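Local coordinates for protein ribosomal RNA methyltransferase, putative (Plasmodium falciparum, PDB 2PLW) that binds S-adenosylmethionine and probably transfers its methyl group to the 2'-O of a uridine in ribosomal RNA, this chain being the FtsJ-like methyltransferase domain, at residues A[8-13]-A[38-43]; A[70-75]-A[134-139]; A[172-177]-A[191-196]. All blocks are in the same frame, centred on the assembly; numbering follows the deposited sequence.

In the fold
The three contacts lie in one FtsJ-like Rossmann-type domain, around a mixed sheet whose strand order is 3-2-1-4-5-7-6. Contact 1 pairs helices 7-17 and 35-43, with the side chain of L10 about 7 Å from the bound S-adenosylmethionine. Contact 2 lies on the opposite side of the chain's centre, about 23 Å from contact 1 between centres, and holds the adenine end of the same cofactor. Contact 3 is the hairpin whose strand 171-176 is outermost at one edge of the sheet; L13 CD2 of 8-13 meets its T177 CG2 at 4.0 Å. The predicted proton acceptor K153 is about 8 Å, side chain to side chain, from both I136 of contact 2 and T177 of contact 3.

Contact 1: residues A[8-13]-A[38-43]; sequences YKLIEL and QVILER. With SO4 (sulfate ion), chain B.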
loop_
_atom_site.group_PDB
_atom_site.type_symbol
_atom_site.label_atom_id
_atom_site.label_comp_id
_atom_site.label_asym_id
_atom_site.label_seq_id
_atom_site.Cartn_x
_atom_site.Cartn_y
_atom_site.Cartn_z
ATOM N N TYR A 8 4.018 -10.918 9.558
ATOM C CA TYR A 8 5.038 -10.458 10.502
ATOM C C TYR A 8 5.795 -9.217 10.038
ATOM O O TYR A 8 6.302 -8.478 10.870
ATOM C CB TYR A 8 5.979 -11.607 10.884
ATOM C CG TYR A 8 5.193 -12.648 11.662
ATOM C CD1 TYR A 8 4.844 -12.421 12.985
ATOM C CD2 TYR A 8 4.762 -13.831 11.049
ATOM C CE1 TYR A 8 4.097 -13.350 13.714
ATOM C CE2 TYR A 8 3.999 -14.758 11.748
ATOM C CZ TYR A 8 3.673 -14.512 13.084
ATOM O OH TYR A 8 2.941 -15.427 13.815
ATOM N N LYS A 9 5.849 -8.992 8.723
ATOM C CA LYS A 9 6.400 -7.738 8.184
ATOM C C LYS A 9 5.515 -6.551 8.544
ATOM O O LYS A 9 6.012 -5.487 8.833
ATOM C CB LYS A 9 6.560 -7.830 6.660
ATOM C CG LYS A 9 7.626 -8.852 6.272
ATOM C CD LYS A 9 8.016 -8.796 4.796
ATOM C CE LYS A 9 6.955 -9.417 3.929
ATOM N NZ LYS A 9 7.504 -10.068 2.696
ATOM N N LEU A 10 4.193 -6.719 8.478
ATOM C CA LEU A 10 3.312 -5.604 8.854
ATOM C C LEU A 10 3.345 -5.351 10.353
ATOM O O LEU A 10 3.382 -4.205 10.807
ATOM C CB LEU A 10 1.886 -5.801 8.335
ATOM C CG LEU A 10 0.985 -4.575 8.602
ATOM C CD1 LEU A 10 1.524 -3.276 7.945
ATOM C CD2 LEU A 10 -0.401 -4.868 8.084
ATOM N N ILE A 11 3.364 -6.436 11.130
ATOM C CA ILE A 11 3.524 -6.310 12.590
ATOM C C ILE A 11 4.797 -5.501 12.943
ATOM O O ILE A 11 4.763 -4.607 13.780
ATOM C CB ILE A 11 3.517 -7.713 13.252
ATOM C CG1 ILE A 11 2.125 -8.333 13.137
ATOM C CG2 ILE A 11 3.972 -7.634 14.717
ATOM C CD1 ILE A 11 2.102 -9.856 13.240
ATOM N N GLU A 12 5.914 -5.804 12.285
ATOM C CA GLU A 12 7.162 -5.086 12.488
ATOM C C GLU A 12 7.002 -3.606 12.115
ATOM O O GLU A 12 7.405 -2.721 12.863
ATOM C CB GLU A 12 8.268 -5.753 11.661
ATOM C CG GLU A 12 9.598 -5.033 11.641
ATOM C CD GLU A 12 10.627 -5.694 10.721
ATOM O OE1 GLU A 12 10.380 -6.829 10.229
ATOM O OE2 GLU A 12 11.694 -5.050 10.497
ATOM N N LEU A 13 6.398 -3.356 10.949
ATOM C CA LEU A 13 6.192 -1.996 10.473
ATOM C C LEU A 13 5.354 -1.175 11.452
ATOM O O LEU A 13 5.718 -0.046 11.789
ATOM C CB LEU A 13 5.530 -2.004 9.095
ATOM C CG LEU A 13 6.463 -2.313 7.917
ATOM C CD1 LEU A 13 5.612 -2.623 6.692
ATOM C CD2 LEU A 13 7.403 -1.140 7.660
ATOM N N GLN A 38 -5.590 -9.430 7.907
ATOM C CA GLN A 38 -5.766 -10.045 9.230
ATOM C C GLN A 38 -5.067 -9.276 10.331
ATOM O O GLN A 38 -5.638 -9.094 11.401
ATOM C CB GLN A 38 -5.238 -11.475 9.232
ATOM C CG GLN A 38 -6.017 -12.376 8.341
ATOM C CD GLN A 38 -5.407 -13.733 8.322
ATOM O OE1 GLN A 38 -4.343 -13.928 7.745
ATOM N NE2 GLN A 38 -6.085 -14.698 8.940
ATOM N N VAL A 39 -3.837 -8.819 10.082
ATOM C CA VAL A 39 -3.090 -8.035 11.082
ATOM C C VAL A 39 -3.814 -6.717 11.366
ATOM O O VAL A 39 -3.956 -6.295 12.518
ATOM C CB VAL A 39 -1.641 -7.729 10.596
ATOM C CG1 VAL A 39 -0.992 -6.653 11.451
ATOM C CG2 VAL A 39 -0.798 -9.007 10.585
ATOM N N ILE A 40 -4.282 -6.069 10.299
ATOM C CA ILE A 40 -5.025 -4.824 10.434
ATOM C C ILE A 40 -6.277 -5.021 11.286
ATOM O O ILE A 40 -6.572 -4.188 12.155
ATOM C CB ILE A 40 -5.371 -4.191 9.048
ATOM C CG1 ILE A 40 -4.083 -3.811 8.296
ATOM C CG2 ILE A 40 -6.248 -2.934 9.246
ATOM C CD1 ILE A 40 -4.316 -3.618 6.752
ATOM N N LEU A 41 -6.984 -6.123 11.056
ATOM C CA LEU A 41 -8.138 -6.484 11.899
ATOM C C LEU A 41 -7.760 -6.639 13.375
ATOM O O LEU A 41 -8.419 -6.066 14.229
ATOM C CB LEU A 41 -8.842 -7.735 11.377
ATOM C CG LEU A 41 -9.748 -7.631 10.162
ATOM C CD1 LEU A 41 -10.063 -9.028 9.665
ATOM C CD2 LEU A 41 -11.066 -6.895 10.480
ATOM N N GLU A 42 -6.691 -7.379 13.658
ATOM C CA GLU A 42 -6.218 -7.589 15.037
ATOM C C GLU A 42 -5.874 -6.309 15.769
ATOM O O GLU A 42 -6.223 -6.129 16.943
ATOM C CB GLU A 42 -4.954 -8.440 15.033
ATOM C CG GLU A 42 -5.184 -9.873 14.736
ATOM C CD GLU A 42 -3.885 -10.632 14.584
ATOM O OE1 GLU A 42 -2.800 -9.993 14.452
ATOM O OE2 GLU A 42 -3.956 -11.875 14.576
ATOM N N ARG A 43 -5.146 -5.440 15.079
ATOM C CA ARG A 43 -4.623 -4.239 15.685
ATOM C C ARG A 43 -5.687 -3.159 15.812
ATOM O O ARG A 43 -5.509 -2.197 16.551
ATOM C CB ARG A 43 -3.408 -3.757 14.919
ATOM C CG ARG A 43 -2.323 -4.802 14.937
ATOM C CD ARG A 43 -0.977 -4.200 14.942
ATOM N NE ARG A 43 -0.039 -5.097 15.595
ATOM C CZ ARG A 43 1.102 -4.715 16.145
ATOM N NH1 ARG A 43 1.484 -3.449 16.095
ATOM N NH2 ARG A 43 1.881 -5.620 16.712
HETATM S S SO4 B . 0.588 -17.930 12.761
HETATM O O1 SO4 B . 1.665 -17.249 12.035
HETATM O O2 SO4 B . 1.110 -18.281 14.081
HETATM O O3 SO4 B . -0.584 -17.079 12.906
HETATM O O4 SO4 B . 0.167 -19.094 12.010
#
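L10 and I11 of helix 7-17 pack against V39, I40 and R43 of helix 35-43, two helices of the Rossmann-type FtsJ methyltransferase domain. The short helical segments run in the same general direction at 42°, with an axis separation of 9.9 Å; I11 and V39 have the closest CA atoms, 7.0 Å apart.

The apolar part is centred on V39, whose two methyls divide the work. CG1 is met by L10 CD2 at 3.9 Å and by I11 CG1, while CG2 touches I11 CG1 and, slightly farther off, I11 CD1. L10 has CG anti to its backbone N (chi1 -174°), and the CD2 branch beyond it touches both V39 CG1 and, at 3.8 Å, I40 CG1. These side chains cross obliquely, and L10, V39 and I40 are buried. L10 also packs on W36, a cofactor-binding residue at the start of helix 35-43, which links this interface to the S-adenosylmethionine pocket.

The polar part involves no hydrogen bond between the segments. R43 reaches across with its chain bent at chi2 (-147°) and meets I11 at about a right angle, NH2 coming to 3.5 Å from the methyl I11 CG2. The carbonyl I11 O lies over one guanidinium face, 4.2 Å from R43 NH1. The charge itself is taken up farther along helix 7-17: NH1 forms a salt bridge with D14 and a hydrogen bond with N15, so R43 spans the two helices.

A sulfate, probably from the crystallisation liquor, sits beside Y8 and is also bound by Y2 N. Its O1 lies at the edge of the Y8 ring, near the ring plane, and accepts a hydrogen bond from Y8 OH at 2.8 Å.

Contact 2: residues A[70-75]-A[134-139]; sequences GEIGKD and LSITHF. With SAM (S-adenosylmethionine), chain C.
I72 and G73 bring the loop after strand 66-69 alongside helix 122-143, with the CA atoms of G73 and S135 only 5.0 Å apart and G73 at phi 97°, where a CB would press on both S135 CB and the preceding carbonyl O. I72 carries the packing through two branches. With CG1 beside the backbone N (chi1 -62°), CG2 is anti to that N; it touches F139 CB at 3.7 Å and lies against I136 CA and CG1. Its CD1 stands over the centre of one F139 ring face, 3.7 Å from the centroid and 6° off the normal, a nearly axial CH-pi contact. In this Rossmann-type fold the same residue reads the adenine of S-adenosylmethionine with its backbone: I72 N donates to SAM N1 at 2.9 Å, and SAM N6 donates to I72 O at 3.0 Å, a two-point grip on the adenine, made by a residue whose side chain is buried against F139 and I136. E71 CG approaches SAM N6 at 3.5 Å. The turn behind is closed by D75, whose OD2 accepts from E71 N through its anti lone pair at 2.6 Å, while E71 O accepts from both K74 N and D75 N.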
loop_
_atom_site.group_PDB
_atom_site.type_symbol
_atom_site.label_atom_id
_atom_site.label_comp_id
_atom_site.label_asym_id
_atom_site.label_seq_id
_atom_site.Cartn_x
_atom_site.Cartn_y
_atom_site.Cartn_z
ATOM N N GLY A 70 -8.473 -6.193 -8.620
ATOM C CA GLY A 70 -7.983 -5.231 -9.607
ATOM C C GLY A 70 -6.488 -5.062 -9.606
ATOM O O GLY A 70 -5.831 -5.253 -8.592
ATOM N N GLU A 71 -5.937 -4.730 -10.766
ATOM C CA GLU A 71 -4.520 -4.485 -10.853
ATOM C C GLU A 71 -4.285 -2.969 -10.845
ATOM O O GLU A 71 -4.684 -2.267 -11.777
ATOM C CB GLU A 71 -3.953 -5.129 -12.126
ATOM C CG GLU A 71 -2.480 -4.813 -12.357
ATOM C CD GLU A 71 -1.911 -5.543 -13.567
ATOM O OE1 GLU A 71 -2.692 -6.144 -14.333
ATOM O OE2 GLU A 71 -0.687 -5.502 -13.748
ATOM N N ILE A 72 -3.669 -2.453 -9.782
ATOM C CA ILE A 72 -3.389 -1.023 -9.749
ATOM C C ILE A 72 -2.429 -0.675 -10.893
ATOM O O ILE A 72 -1.481 -1.408 -11.156
ATOM C CB ILE A 72 -2.854 -0.578 -8.360
ATOM C CG1 ILE A 72 -3.919 -0.860 -7.304
ATOM C CG2 ILE A 72 -2.429 0.884 -8.401
ATOM C CD1 ILE A 72 -5.229 -0.052 -7.441
ATOM N N GLY A 73 -2.713 0.407 -11.601
ATOM C CA GLY A 73 -1.954 0.730 -12.805
ATOM C C GLY A 73 -2.660 0.262 -14.066
ATOM O O GLY A 73 -2.223 0.578 -15.169
ATOM N N LYS A 74 -3.746 -0.492 -13.906
ATOM C CA LYS A 74 -4.532 -1.002 -15.040
ATOM C C LYS A 74 -6.051 -0.855 -14.854
ATOM O O LYS A 74 -6.744 -0.231 -15.669
ATOM C CB LYS A 74 -4.170 -2.471 -15.302
ATOM C CG LYS A 74 -4.993 -3.161 -16.383
ATOM C CD LYS A 74 -4.865 -4.665 -16.309
ATOM C CE LYS A 74 -5.655 -5.356 -17.415
ATOM N NZ LYS A 74 -7.101 -4.942 -17.457
ATOM N N ASP A 75 -6.561 -1.452 -13.775
ATOM C CA ASP A 75 -7.994 -1.455 -13.450
ATOM C C ASP A 75 -8.488 -0.236 -12.670
ATOM O O ASP A 75 -9.666 -0.126 -12.366
ATOM C CB ASP A 75 -8.335 -2.735 -12.689
ATOM C CG ASP A 75 -8.006 -3.977 -13.488
ATOM O OD1 ASP A 75 -8.416 -4.032 -14.680
ATOM O OD2 ASP A 75 -7.351 -4.890 -12.936
ATOM N N LEU A 134 5.760 3.547 -9.013
ATOM C CA LEU A 134 5.229 4.775 -9.584
ATOM C C LEU A 134 3.719 4.639 -9.846
ATOM O O LEU A 134 2.992 5.569 -9.547
ATOM C CB LEU A 134 6.004 5.172 -10.853
ATOM C CG LEU A 134 7.405 5.715 -10.560
ATOM C CD1 LEU A 134 8.231 5.801 -11.852
ATOM C CD2 LEU A 134 7.301 7.087 -9.876
ATOM N N SER A 135 3.259 3.496 -10.377
ATOM C CA SER A 135 1.829 3.268 -10.640
ATOM C C SER A 135 1.021 3.342 -9.354
ATOM O O SER A 135 -0.005 4.029 -9.292
ATOM C CB SER A 135 1.569 1.917 -11.344
ATOM O OG SER A 135 2.107 1.966 -12.657
ATOM N N ILE A 136 1.520 2.666 -8.319
ATOM C CA ILE A 136 0.825 2.648 -7.042
ATOM C C ILE A 136 0.849 4.044 -6.428
ATOM O O ILE A 136 -0.156 4.493 -5.892
ATOM C CB ILE A 136 1.442 1.612 -6.076
ATOM C CG1 ILE A 136 1.179 0.191 -6.592
ATOM C CG2 ILE A 136 0.787 1.741 -4.697
ATOM C CD1 ILE A 136 2.061 -0.854 -5.921
ATOM N N THR A 137 1.982 4.746 -6.526
ATOM C CA THR A 137 2.086 6.133 -6.022
ATOM C C THR A 137 1.102 7.112 -6.714
ATOM O O THR A 137 0.436 7.903 -6.065
ATOM C CB THR A 137 3.543 6.614 -6.122
ATOM O OG1 THR A 137 4.368 5.712 -5.360
ATOM C CG2 THR A 137 3.714 8.086 -5.630
ATOM N N HIS A 138 0.979 6.979 -8.033
ATOM C CA HIS A 138 0.037 7.788 -8.797
ATOM C C HIS A 138 -1.401 7.553 -8.344
ATOM O O HIS A 138 -2.176 8.496 -8.227
ATOM C CB HIS A 138 0.188 7.459 -10.279
ATOM C CG HIS A 138 -0.669 8.304 -11.159
ATOM N ND1 HIS A 138 -0.332 9.594 -11.511
ATOM C CD2 HIS A 138 -1.866 8.050 -11.738
ATOM C CE1 HIS A 138 -1.285 10.098 -12.276
ATOM N NE2 HIS A 138 -2.226 9.182 -12.428
ATOM N N PHE A 139 -1.750 6.286 -8.111
ATOM C CA PHE A 139 -3.067 5.921 -7.626
ATOM C C PHE A 139 -3.257 6.462 -6.185
ATOM O O PHE A 139 -4.291 7.070 -5.841
ATOM C CB PHE A 139 -3.218 4.403 -7.713
ATOM C CG PHE A 139 -4.340 3.863 -6.896
ATOM C CD1 PHE A 139 -5.629 3.875 -7.387
ATOM C CD2 PHE A 139 -4.111 3.402 -5.602
ATOM C CE1 PHE A 139 -6.677 3.385 -6.638
ATOM C CE2 PHE A 139 -5.163 2.906 -4.823
ATOM C CZ PHE A 139 -6.443 2.898 -5.345
HETATM N N SAM C . 0.646 -8.716 2.013
HETATM C CA SAM C . 0.017 -9.986 1.515
HETATM C C SAM C . -0.452 -10.873 2.669
HETATM O O SAM C . -0.026 -10.649 3.803
HETATM O OXT SAM C . -1.265 -11.793 2.519
HETATM C CB SAM C . 1.017 -10.732 0.623
HETATM C CG SAM C . 1.176 -9.950 -0.680
HETATM S SD SAM C . 1.975 -10.850 -2.023
HETATM C CE SAM C . 3.646 -10.889 -1.354
HETATM C "C5'" SAM C . 2.115 -9.584 -3.313
HETATM C "C4'" SAM C . 0.786 -9.407 -4.048
HETATM O "O4'" SAM C . 0.889 -8.243 -4.873
HETATM C "C3'" SAM C . 0.376 -10.573 -4.982
HETATM O "O3'" SAM C . -0.767 -11.240 -4.492
HETATM C "C2'" SAM C . 0.095 -9.893 -6.330
HETATM O "O2'" SAM C . -1.036 -10.367 -7.054
HETATM C "C1'" SAM C . -0.066 -8.441 -5.918
HETATM N N9 SAM C . 0.149 -7.447 -6.972
HETATM C C8 SAM C . 1.247 -7.276 -7.789
HETATM N N7 SAM C . 1.028 -6.208 -8.585
HETATM C C5 SAM C . -0.194 -5.700 -8.275
HETATM C C6 SAM C . -0.930 -4.615 -8.755
HETATM N N6 SAM C . -0.458 -3.836 -9.718
HETATM N N1 SAM C . -2.164 -4.334 -8.227
HETATM C C2 SAM C . -2.703 -5.108 -7.215
HETATM N N3 SAM C . -1.973 -6.175 -6.725
HETATM C C4 SAM C . -0.753 -6.468 -7.261
#

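Contact 3: residues A[172-177]-A[191-196]; sequences QLVHTT and LVCKNF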
loop_
_atom_site.group_PDB
_atom_site.type_symbol
_atom_site.label_atom_id
_atom_site.label_comp_id
_atom_site.label_asym_id
_atom_site.label_seq_id
_atom_site.Cartn_x
_atom_site.Cartn_y
_atom_site.Cartn_z
ATOM N N GLN A 172 5.167 15.030 4.667
ATOM C CA GLN A 172 6.055 15.701 5.594
ATOM C C GLN A 172 7.364 14.948 5.771
ATOM O O GLN A 172 8.430 15.575 5.745
ATOM C CB GLN A 172 5.381 15.892 6.935
ATOM C CG GLN A 172 6.249 16.708 7.890
ATOM C CD GLN A 172 5.736 16.599 9.286
ATOM O OE1 GLN A 172 4.628 16.137 9.496
ATOM N NE2 GLN A 172 6.563 16.976 10.274
ATOM N N LEU A 173 7.290 13.625 5.966
ATOM C CA LEU A 173 8.495 12.807 6.180
ATOM C C LEU A 173 8.430 11.507 5.403
ATOM O O LEU A 173 7.370 10.898 5.293
ATOM C CB LEU A 173 8.739 12.449 7.654
ATOM C CG LEU A 173 8.336 13.154 8.955
ATOM C CD1 LEU A 173 7.034 12.585 9.477
ATOM C CD2 LEU A 173 9.439 12.912 9.998
ATOM N N VAL A 174 9.585 11.049 4.933
ATOM C CA VAL A 174 9.685 9.769 4.251
ATOM C C VAL A 174 10.919 9.029 4.733
ATOM O O VAL A 174 12.022 9.591 4.714
ATOM C CB VAL A 174 9.773 9.936 2.706
ATOM C CG1 VAL A 174 9.856 8.568 2.036
ATOM C CG2 VAL A 174 8.549 10.700 2.175
ATOM N N HIS A 175 10.716 7.783 5.152
ATOM C CA HIS A 175 11.775 6.938 5.734
ATOM C C HIS A 175 11.967 5.704 4.874
ATOM O O HIS A 175 11.005 5.158 4.339
ATOM C CB HIS A 175 11.418 6.505 7.165
ATOM C CG HIS A 175 10.969 7.627 8.049
ATOM N ND1 HIS A 175 9.658 8.058 8.108
ATOM C CD2 HIS A 175 11.661 8.414 8.910
ATOM C CE1 HIS A 175 9.563 9.058 8.968
ATOM N NE2 HIS A 175 10.764 9.294 9.468
ATOM N N THR A 176 13.212 5.269 4.710
ATOM C CA THR A 176 13.464 3.966 4.123
ATOM C C THR A 176 13.745 2.980 5.263
ATOM O O THR A 176 14.551 3.268 6.170
ATOM C CB THR A 176 14.650 4.003 3.141
ATOM O OG1 THR A 176 14.497 5.110 2.248
ATOM C CG2 THR A 176 14.678 2.737 2.317
ATOM N N THR A 177 13.070 1.834 5.237
ATOM C CA THR A 177 13.306 0.800 6.242
ATOM C C THR A 177 14.575 0.020 5.878
ATOM O O THR A 177 15.103 0.177 4.786
ATOM C CB THR A 177 12.118 -0.171 6.325
ATOM O OG1 THR A 177 12.059 -0.946 5.123
ATOM C CG2 THR A 177 10.825 0.599 6.481
ATOM N N LEU A 191 9.169 2.129 1.671
ATOM C CA LEU A 191 9.208 3.575 1.829
ATOM C C LEU A 191 8.009 3.933 2.713
ATOM O O LEU A 191 6.878 3.640 2.360
ATOM C CB LEU A 191 9.134 4.288 0.484
ATOM C CG LEU A 191 10.288 3.968 -0.484
ATOM C CD1 LEU A 191 9.893 4.269 -1.958
ATOM C CD2 LEU A 191 11.553 4.716 -0.091
ATOM N N VAL A 192 8.299 4.471 3.887
ATOM C CA VAL A 192 7.288 4.840 4.881
ATOM C C VAL A 192 7.069 6.339 4.842
ATOM O O VAL A 192 7.977 7.126 5.155
ATOM C CB VAL A 192 7.734 4.392 6.307
ATOM C CG1 VAL A 192 6.658 4.764 7.322
ATOM C CG2 VAL A 192 7.963 2.920 6.316
ATOM N N CYS A 193 5.853 6.759 4.470
ATOM C CA CYS A 193 5.593 8.152 4.224
ATOM C C CYS A 193 4.515 8.626 5.174
ATOM O O CYS A 193 3.418 8.071 5.201
ATOM C CB CYS A 193 5.083 8.337 2.783
ATOM S SG CYS A 193 6.158 7.564 1.542
ATOM N N LYS A 194 4.844 9.672 5.928
ATOM C CA LYS A 194 3.975 10.200 6.952
ATOM C C LYS A 194 3.541 11.620 6.695
ATOM O O LYS A 194 4.347 12.493 6.341
ATOM C CB LYS A 194 4.675 10.077 8.313
ATOM C CG LYS A 194 5.201 8.661 8.595
ATOM C CD LYS A 194 4.155 7.735 9.230
ATOM C CE LYS A 194 3.981 7.969 10.734
ATOM N NZ LYS A 194 5.002 7.294 11.613
ATOM N N ASN A 195 2.234 11.832 6.877
ATOM C CA ASN A 195 1.578 13.120 6.855
ATOM C C ASN A 195 1.542 13.688 5.434
ATOM O O ASN A 195 2.272 14.603 5.071
ATOM C CB ASN A 195 2.177 14.081 7.925
ATOM C CG ASN A 195 1.355 15.338 8.106
ATOM O OD1 ASN A 195 0.175 15.374 7.782
ATOM N ND2 ASN A 195 1.987 16.382 8.652
ATOM N N PHE A 196 0.619 13.116 4.646
ATOM C CA PHE A 196 0.400 13.625 3.300
ATOM C C PHE A 196 0.007 15.094 3.343
ATOM O O PHE A 196 -0.980 15.463 3.986
ATOM C CB PHE A 196 -0.716 12.836 2.620
ATOM C CG PHE A 196 -0.943 13.252 1.165
ATOM C CD1 PHE A 196 0.023 12.955 0.205
ATOM C CD2 PHE A 196 -2.099 13.940 0.773
ATOM C CE1 PHE A 196 -0.171 13.324 -1.151
ATOM C CE2 PHE A 196 -2.299 14.326 -0.553
ATOM C CZ PHE A 196 -1.333 14.013 -1.520
#
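H175 turns the edge of its imidazole toward the neighbouring strand: V192 O and K194 CG both lie near the ring plane, the former 3.5 Å from H175 ND1. The other flat groups are the amides of Q172 and N195, whose planes are 76° apart; N195 ND2 donates to Q172 OE1 at 2.8 Å, almost straight (175°), with OE1 in the amide plane of N195 but the donor tilted 29° from the carbonyl plane of Q172.

Strands 171-176 and 188-196 form the antiparallel beta hairpin at one edge of the domain's sheet. L173-K194 and H175-V192 are hydrogen-bonded pairs, V174-C193 and T176-L191 non-hydrogen-bonded ones. Q172 and L173 both face K194, a classic beta bulge, and Q172 N donates to N195 O from above its carbonyl plane.

Side chains alternate between faces. V174 CG1 meets C193 SG at 3.9 Å on the face covered by helix 160-168, where L191 also packs. On the other, L173 CD1 touches K194 CB at 3.6 Å. T177 CG2 meets V192 CG2 at 3.7 Å, close to helix 7-17. The K194 chain is bent repeatedly, and its NZ is hydrogen-bonded to Y17 O.

Backbone bonds thus fix the register, while the amide pair adds a side-chain bond at the bulged end. With K194 NZ 5.9 Å from H175 ND1, the lysine charge might slightly disfavour protonation of the imidazole.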